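Local coordinates for penicillin binding protein 2X (PDB 5U47) that probably acts as a septal transpeptidase, cross-linking the peptides of neighbouring glycan strands in cell wall peptidoglycan, and is a target of beta-lactam antibiotics, at residues A289-G294 with I542-V547; N245-V250 with V414-M419. The protein carries 1 engineered substitution. One frame throughout, in Å; residues are numbered along the deposited sequence.

Both contacts are buried, and both lie in the transpeptidase domain against one antiparallel sheet. Contact 1 brings a loop onto strand 541-548. Contact 2 brings the first turn of helix 416-427 onto strand 245-252, the neighbour of 541-548 in that sheet. Their centres are about 5 Å apart. A probable backbone hydrogen bond from Val414 to Tyr291 joins the helix approach to the loop, and a probable one between Thr546 OG1 and Ser247 OG joins the two strands. The chemistry differs. Contact 1 rests on two tyrosine hydroxyls and a nearby threonine methyl. Contact 2 rests on one glutamine amide among small hydroxyl side chains. Each includes a water that bridges its two segments.

Contact 1: residues A289-G294 with I542-V547; sequences AQYEPG and IMYVTV
Tyr291 and Tyr544 reach each other from opposite directions and join through their hydroxyls. The hydrogen bond between Tyr291 OH and Tyr544 OH is short, at 2.6 Å. Each hydroxyl sits at the edge of the other ring, near its plane, so the rings do not stack. Tyr544 CG lies opposite its backbone N (chi1 180°), which carries the ring out from the strand to the loop.

A water adds a second polar link. It donates to Pro293 O at 2.7 Å and also hydrogen-bonds Tyr544 OH. Tyr544 OH is therefore held by both the loop tyrosine and the water.

Nonpolar contact is slight. Across the contact, Thr546 CG2 is 4.3 Å from Tyr291 OH. On its own strand the same methyl covers one face of the Tyr544 ring near the rim. The hydroxyl of Thr546 is bonded to Ser247. Phe423 meets the Tyr544 ring edge-to-face, and Gln416 and Met419 also touch Tyr544.

The loop 289-294 leads directly to Ser295 and Lys298, which fit the SxxK motif of penicillin-binding transpeptidases. The contact thus ties the approach to that probable active-site motif to a strand of the domain's antiparallel sheet.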
ATOM      1  N   ALA A 289      -4.098  -3.189 -10.048  1.00 28.22           N
ATOM      2  CA  ALA A 289      -5.319  -3.503 -10.797  1.00 28.63           C
ATOM      3  C   ALA A 289      -6.105  -2.240 -11.195  1.00 28.09           C
ATOM      4  O   ALA A 289      -6.310  -1.365 -10.367  1.00 26.30           O
ATOM      5  CB  ALA A 289      -6.228  -4.409  -9.967  1.00 28.58           C
ATOM      6  N   GLN A 290      -6.494  -2.146 -12.464  1.00 28.36           N
ATOM      7  CA  GLN A 290      -7.337  -1.050 -12.958  1.00 29.49           C
ATOM      8  C   GLN A 290      -8.705  -1.634 -13.251  1.00 29.86           C
ATOM      9  O   GLN A 290      -8.795  -2.681 -13.871  1.00 30.12           O
ATOM     10  CB  GLN A 290      -6.781  -0.428 -14.234  1.00 30.83           C
ATOM     11  CG  GLN A 290      -5.491   0.326 -13.991  1.00 31.84           C
ATOM     12  CD  GLN A 290      -4.970   1.032 -15.216  1.00 34.06           C
ATOM     13  OE1 GLN A 290      -4.215   1.992 -15.104  1.00 34.93           O
ATOM     14  NE2 GLN A 290      -5.361   0.563 -16.395  1.00 36.00           N
ATOM     15  N   TYR A 291      -9.765  -0.965 -12.827  1.00 28.41           N
ATOM     16  CA  TYR A 291     -11.100  -1.502 -13.058  1.00 28.55           C
ATOM     17  C   TYR A 291     -12.143  -0.390 -13.107  1.00 27.26           C
ATOM     18  O   TYR A 291     -11.900   0.731 -12.652  1.00 26.78           O
ATOM     19  CB  TYR A 291     -11.422  -2.522 -11.936  1.00 27.92           C
ATOM     20  CG  TYR A 291     -11.442  -1.926 -10.514  1.00 26.72           C
ATOM     21  CD1 TYR A 291     -10.262  -1.761  -9.767  1.00 26.48           C
ATOM     22  CD2 TYR A 291     -12.633  -1.546  -9.930  1.00 26.92           C
ATOM     23  CE1 TYR A 291     -10.290  -1.212  -8.497  1.00 26.59           C
ATOM     24  CE2 TYR A 291     -12.683  -1.013  -8.640  1.00 27.38           C
ATOM     25  CZ  TYR A 291     -11.513  -0.838  -7.930  1.00 27.52           C
ATOM     26  OH  TYR A 291     -11.576  -0.295  -6.667  1.00 27.26           O
ATOM     27  N   GLU A 292     -13.296  -0.696 -13.667  1.00 27.77           N
ATOM     28  CA  GLU A 292     -14.402   0.245 -13.679  1.00 28.68           C
ATOM     29  C   GLU A 292     -15.051   0.052 -12.308  1.00 27.40           C
ATOM     30  O   GLU A 292     -15.510  -1.042 -12.009  1.00 28.58           O
ATOM     31  CB  GLU A 292     -15.349  -0.028 -14.855  1.00 30.31           C
ATOM     32  CG  GLU A 292     -14.633   0.115 -16.205  1.00 33.04           C
ATOM     33  CD  GLU A 292     -15.553   0.052 -17.424  1.00 35.97           C
ATOM     34  OE1 GLU A 292     -16.742   0.409 -17.351  1.00 36.21           O
ATOM     35  OE2 GLU A 292     -15.060  -0.347 -18.481  1.00 41.05           O
ATOM     36  N   PRO A 293     -15.090   1.107 -11.478  1.00 25.63           N
ATOM     37  CA  PRO A 293     -15.563   0.926 -10.100  1.00 25.75           C
ATOM     38  C   PRO A 293     -17.043   0.775  -9.899  1.00 26.70           C
ATOM     39  O   PRO A 293     -17.442   0.270  -8.842  1.00 26.66           O
ATOM     40  CB  PRO A 293     -15.107   2.207  -9.403  1.00 24.93           C
ATOM     41  CG  PRO A 293     -15.203   3.218 -10.486  1.00 25.16           C
ATOM     42  CD  PRO A 293     -14.775   2.518 -11.753  1.00 25.50           C
ATOM     43  N   GLY A 294     -17.862   1.206 -10.870  1.00 27.35           N
ATOM     44  CA  GLY A 294     -19.300   1.096 -10.705  1.00 27.73           C
ATOM     45  C   GLY A 294     -19.839   2.140  -9.726  1.00 28.25           C
ATOM     46  O   GLY A 294     -19.191   3.163  -9.451  1.00 25.10           O
ATOM     47  N   ILE A 542     -13.087   4.357   7.426  1.00 21.37           N
ATOM     48  CA  ILE A 542     -13.619   4.109   6.100  1.00 22.32           C
ATOM     49  C   ILE A 542     -13.235   2.659   5.782  1.00 21.65           C
ATOM     50  O   ILE A 542     -12.098   2.229   6.057  1.00 20.29           O
ATOM     51  CB  ILE A 542     -12.931   4.960   5.001  1.00 23.28           C
ATOM     52  CG1 ILE A 542     -13.090   6.455   5.264  1.00 24.57           C
ATOM     53  CG2 ILE A 542     -13.506   4.628   3.618  1.00 24.76           C
ATOM     54  CD1 ILE A 542     -12.102   7.300   4.462  1.00 26.07           C
ATOM     55  N   MET A 543     -14.165   1.919   5.206  1.00 21.00           N
ATOM     56  CA  MET A 543     -13.874   0.571   4.747  1.00 20.58           C
ATOM     57  C   MET A 543     -14.379   0.419   3.317  1.00 20.09           C
ATOM     58  O   MET A 543     -15.480   0.872   2.982  1.00 21.02           O
ATOM     59  CB  MET A 543     -14.492  -0.469   5.666  1.00 21.48           C
ATOM     60  CG  MET A 543     -14.070  -1.876   5.317  1.00 22.56           C
ATOM     61  SD  MET A 543     -14.534  -3.042   6.608  1.00 23.56           S
ATOM     62  CE  MET A 543     -13.667  -4.482   6.005  1.00 23.36           C
ATOM     63  N   TYR A 544     -13.579  -0.220   2.480  1.00 19.67           N
ATOM     64  CA  TYR A 544     -13.931  -0.446   1.070  1.00 20.10           C
ATOM     65  C   TYR A 544     -13.702  -1.905   0.746  1.00 19.76           C
ATOM     66  O   TYR A 544     -12.601  -2.433   0.973  1.00 18.66           O
ATOM     67  CB  TYR A 544     -13.083   0.466   0.190  1.00 21.25           C
ATOM     68  CG  TYR A 544     -13.290   0.375  -1.305  1.00 21.77           C
ATOM     69  CD1 TYR A 544     -14.558   0.472  -1.868  1.00 22.28           C
ATOM     70  CD2 TYR A 544     -12.211   0.338  -2.165  1.00 22.93           C
ATOM     71  CE1 TYR A 544     -14.741   0.450  -3.243  1.00 23.21           C
ATOM     72  CE2 TYR A 544     -12.388   0.304  -3.546  1.00 23.16           C
ATOM     73  CZ  TYR A 544     -13.651   0.374  -4.080  1.00 23.11           C
ATOM     74  OH  TYR A 544     -13.830   0.346  -5.451  1.00 24.13           O
ATOM     75  N   VAL A 545     -14.731  -2.551   0.201  1.00 19.84           N
ATOM     76  CA  VAL A 545     -14.687  -3.973  -0.120  1.00 21.30           C
ATOM     77  C   VAL A 545     -15.132  -4.200  -1.541  1.00 22.27           C
ATOM     78  O   VAL A 545     -16.086  -3.552  -1.989  1.00 22.67           O
ATOM     79  CB  VAL A 545     -15.608  -4.762   0.838  1.00 21.63           C
ATOM     80  CG1 VAL A 545     -15.590  -6.253   0.525  1.00 22.32           C
ATOM     81  CG2 VAL A 545     -15.192  -4.519   2.272  1.00 21.45           C
ATOM     82  N   THR A 546     -14.447  -5.105  -2.248  1.00 22.52           N
ATOM     83  CA  THR A 546     -14.794  -5.468  -3.612  1.00 24.16           C
ATOM     84  C   THR A 546     -14.694  -6.989  -3.778  1.00 24.84           C
ATOM     85  O   THR A 546     -13.935  -7.638  -3.085  1.00 25.13           O
ATOM     86  CB  THR A 546     -13.855  -4.830  -4.674  1.00 26.29           C
ATOM     87  OG1 THR A 546     -12.588  -5.514  -4.698  1.00 27.26           O
ATOM     88  CG2 THR A 546     -13.632  -3.317  -4.419  1.00 25.89           C
ATOM     89  N   VAL A 547     -15.501  -7.529  -4.681  1.00 25.11           N
ATOM     90  CA  VAL A 547     -15.474  -8.928  -5.063  1.00 25.81           C
ATOM     91  C   VAL A 547     -15.862  -8.976  -6.545  1.00 27.20           C
ATOM     92  O   VAL A 547     -16.876  -8.380  -6.959  1.00 26.50           O
ATOM     93  CB  VAL A 547     -16.400  -9.830  -4.198  1.00 26.45           C
ATOM     94  CG1 VAL A 547     -17.841  -9.378  -4.256  1.00 27.34           C
ATOM     95  CG2 VAL A 547     -16.283 -11.289  -4.634  1.00 27.67           C
TER
HETATM   96  O   HOH W   1     -16.346   0.307  -6.375  1.00 23.13           O

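Contact 2: residues N245-V250 with V414-M419; sequences NASATV and VTQVQM
Gln416 is extended from end to end, with CG opposite the backbone N (chi1 176°) and the chain straight beyond it, so its amide reaches the strand 245-250. Thr249 turns OG1 to the side of its backbone N, where it can meet that amide. This is a helix start docked on the antiparallel sheet of the transpeptidase domain, whose fold is akin to that of the beta-lactamases. The helix begins with a capping box formed by Thr415 and Gln418.

The bond across the contact runs from Thr249 OG1 to Gln416 OE1 and is short, at 2.6 Å. Thr249 OG1 approaches from 32° out of the carbonyl plane, so the bond is bent and off-plane. The Thr249 and Gln416 side chains cross at a slant, and Thr249 CB also comes to 3.1 Å from Gln416 OE1. Thr249 OG1 has a second hydrogen-bond partner, Thr261 OG1, on the next strand.

Ser247, two residues earlier, faces the helix as Thr249 does. Its OG is 3.7 Å from Gln416 NE2, a contact without a direct hydrogen bond. A water links Ser247 to the other end of the amide: it is 2.8 Å from Ser247 OG and donates a weak bond to Gln416 OE1. That oxygen thus takes hydrogens from both Thr249 and the water. Ser247 OG is also bonded to Thr546 OG1 on the adjacent strand. Gln416 NE2 donates to the backbone oxygen of Arg285, so both ends of the amide are engaged and its rotation is fixed.

Ala248 points away from the helix. It packs on Leu230 and Met234 of helix 224-241, which covers the other face of the strand.

In the capping box, Gln418 N gives its hydrogen to Thr415 OG1 at 3.2 Å, and Thr415 N gives its own to Gln418 OE1 at 3.0 Å.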
ATOM      1  N   ASN A 245     -11.827 -12.952  -7.358  1.00 28.00           N
ATOM      2  CA  ASN A 245     -10.912 -12.129  -6.560  1.00 26.20           C
ATOM      3  C   ASN A 245     -11.703 -11.212  -5.648  1.00 24.83           C
ATOM      4  O   ASN A 245     -12.915 -11.081  -5.787  1.00 25.17           O
ATOM      5  CB  ASN A 245      -9.879 -11.366  -7.424  1.00 27.98           C
ATOM      6  CG  ASN A 245     -10.485 -10.261  -8.249  1.00 29.25           C
ATOM      7  OD1 ASN A 245     -11.114  -9.352  -7.715  1.00 28.47           O
ATOM      8  ND2 ASN A 245     -10.264 -10.312  -9.568  1.00 30.71           N
ATOM      9  N   ALA A 246     -11.031 -10.625  -4.669  1.00 23.77           N
ATOM     10  CA  ALA A 246     -11.693  -9.710  -3.760  1.00 22.91           C
ATOM     11  C   ALA A 246     -10.645  -8.878  -3.052  1.00 24.17           C
ATOM     12  O   ALA A 246      -9.458  -9.242  -3.039  1.00 23.72           O
ATOM     13  CB  ALA A 246     -12.547 -10.474  -2.744  1.00 23.84           C
ATOM     14  N   SER A 247     -11.085  -7.758  -2.471  1.00 23.29           N
ATOM     15  CA  SER A 247     -10.205  -6.898  -1.722  1.00 23.06           C
ATOM     16  C   SER A 247     -10.993  -6.230  -0.607  1.00 21.50           C
ATOM     17  O   SER A 247     -12.205  -6.093  -0.689  1.00 20.88           O
ATOM     18  CB  SER A 247      -9.595  -5.838  -2.623  1.00 24.65           C
ATOM     19  OG  SER A 247     -10.603  -4.948  -3.057  1.00 28.92           O
ATOM     20  N   ALA A 248     -10.277  -5.823   0.428  1.00 20.26           N
ATOM     21  CA  ALA A 248     -10.846  -5.096   1.560  1.00 19.37           C
ATOM     22  C   ALA A 248      -9.767  -4.258   2.202  1.00 19.83           C
ATOM     23  O   ALA A 248      -8.659  -4.779   2.471  1.00 19.95           O
ATOM     24  CB  ALA A 248     -11.405  -6.049   2.572  1.00 19.41           C
ATOM     25  N   THR A 249     -10.083  -2.987   2.464  1.00 18.71           N
ATOM     26  CA  THR A 249      -9.166  -2.080   3.102  1.00 19.31           C
ATOM     27  C   THR A 249      -9.888  -1.190   4.100  1.00 19.08           C
ATOM     28  O   THR A 249     -10.987  -0.694   3.829  1.00 17.94           O
ATOM     29  CB  THR A 249      -8.441  -1.205   2.049  1.00 20.33           C
ATOM     30  OG1 THR A 249      -7.666  -2.048   1.189  1.00 21.82           O
ATOM     31  CG2 THR A 249      -7.504  -0.215   2.694  1.00 20.52           C
ATOM     32  N   VAL A 250      -9.261  -1.001   5.255  1.00 19.23           N
ATOM     33  CA  VAL A 250      -9.772  -0.110   6.294  1.00 19.91           C
ATOM     34  C   VAL A 250      -8.807   1.081   6.399  1.00 20.00           C
ATOM     35  O   VAL A 250      -7.591   0.898   6.507  1.00 19.43           O
ATOM     36  CB  VAL A 250      -9.853  -0.815   7.652  1.00 19.87           C
ATOM     37  CG1 VAL A 250     -10.369   0.146   8.744  1.00 21.12           C
ATOM     38  CG2 VAL A 250     -10.733  -2.041   7.559  1.00 20.75           C
ATOM     39  N   VAL A 414     -10.138   2.998 -12.599  1.00 26.04           N
ATOM     40  CA  VAL A 414      -9.458   3.451 -11.375  1.00 24.83           C
ATOM     41  C   VAL A 414      -8.690   2.312 -10.709  1.00 23.70           C
ATOM     42  O   VAL A 414      -8.836   1.148 -11.096  1.00 23.90           O
ATOM     43  CB  VAL A 414     -10.488   3.941 -10.327  1.00 24.65           C
ATOM     44  CG1 VAL A 414     -11.391   5.015 -10.908  1.00 26.43           C
ATOM     45  CG2 VAL A 414     -11.331   2.787  -9.766  1.00 24.33           C
ATOM     46  N   THR A 415      -7.873   2.660  -9.714  1.00 22.93           N
ATOM     47  CA  THR A 415      -7.242   1.695  -8.846  1.00 22.40           C
ATOM     48  C   THR A 415      -7.951   1.844  -7.508  1.00 22.50           C
ATOM     49  O   THR A 415      -8.598   2.869  -7.231  1.00 21.70           O
ATOM     50  CB  THR A 415      -5.747   1.973  -8.606  1.00 22.84           C
ATOM     51  OG1 THR A 415      -5.598   3.272  -8.029  1.00 21.56           O
ATOM     52  CG2 THR A 415      -5.001   1.920  -9.891  1.00 24.24           C
ATOM     53  N   GLN A 416      -7.825   0.826  -6.664  1.00 22.59           N
ATOM     54  CA  GLN A 416      -8.443   0.854  -5.344  1.00 21.81           C
ATOM     55  C   GLN A 416      -7.936   2.048  -4.551  1.00 22.44           C
ATOM     56  O   GLN A 416      -8.717   2.743  -3.876  1.00 20.66           O
ATOM     57  CB  GLN A 416      -8.147  -0.443  -4.560  1.00 22.82           C
ATOM     58  CG  GLN A 416      -8.721  -0.360  -3.136  1.00 23.98           C
ATOM     59  CD  GLN A 416      -8.459  -1.542  -2.241  1.00 24.37           C
ATOM     60  OE1 GLN A 416      -8.806  -1.490  -1.058  1.00 26.05           O
ATOM     61  NE2 GLN A 416      -7.825  -2.595  -2.763  1.00 24.03           N
ATOM     62  N   VAL A 417      -6.629   2.292  -4.626  1.00 20.04           N
ATOM     63  CA  VAL A 417      -6.049   3.390  -3.853  1.00 20.19           C
ATOM     64  C   VAL A 417      -6.558   4.772  -4.338  1.00 20.28           C
ATOM     65  O   VAL A 417      -6.672   5.685  -3.533  1.00 20.09           O
ATOM     66  CB  VAL A 417      -4.525   3.265  -3.732  1.00 20.31           C
ATOM     67  CG1 VAL A 417      -3.850   3.509  -5.085  1.00 20.78           C
ATOM     68  CG2 VAL A 417      -3.992   4.182  -2.637  1.00 20.38           C
ATOM     69  N   GLN A 418      -6.888   4.917  -5.628  1.00 20.47           N
ATOM     70  CA  GLN A 418      -7.516   6.170  -6.118  1.00 21.51           C
ATOM     71  C   GLN A 418      -8.910   6.355  -5.495  1.00 22.13           C
ATOM     72  O   GLN A 418      -9.296   7.467  -5.097  1.00 21.33           O
ATOM     73  CB  GLN A 418      -7.598   6.194  -7.636  1.00 20.96           C
ATOM     74  CG  GLN A 418      -6.258   6.424  -8.304  1.00 21.89           C
ATOM     75  CD  GLN A 418      -6.339   6.354  -9.806  1.00 23.53           C
ATOM     76  OE1 GLN A 418      -7.059   5.514 -10.357  1.00 25.02           O
ATOM     77  NE2 GLN A 418      -5.571   7.210 -10.483  1.00 23.07           N
ATOM     78  N   MET A 419      -9.656   5.254  -5.375  1.00 21.90           N
ATOM     79  CA  MET A 419     -10.953   5.330  -4.731  1.00 21.80           C
ATOM     80  C   MET A 419     -10.804   5.713  -3.263  1.00 21.56           C
ATOM     81  O   MET A 419     -11.545   6.548  -2.763  1.00 20.78           O
ATOM     82  CB  MET A 419     -11.731   4.013  -4.869  1.00 23.12           C
ATOM     83  CG  MET A 419     -12.121   3.677  -6.310  1.00 24.20           C
ATOM     84  SD  MET A 419     -13.139   4.940  -7.113  1.00 26.76           S
ATOM     85  CE  MET A 419     -14.626   4.914  -6.122  1.00 26.88           C
TER
HETATM   86  O   HOH W   2     -10.973  -2.881  -1.170  1.00 33.02           O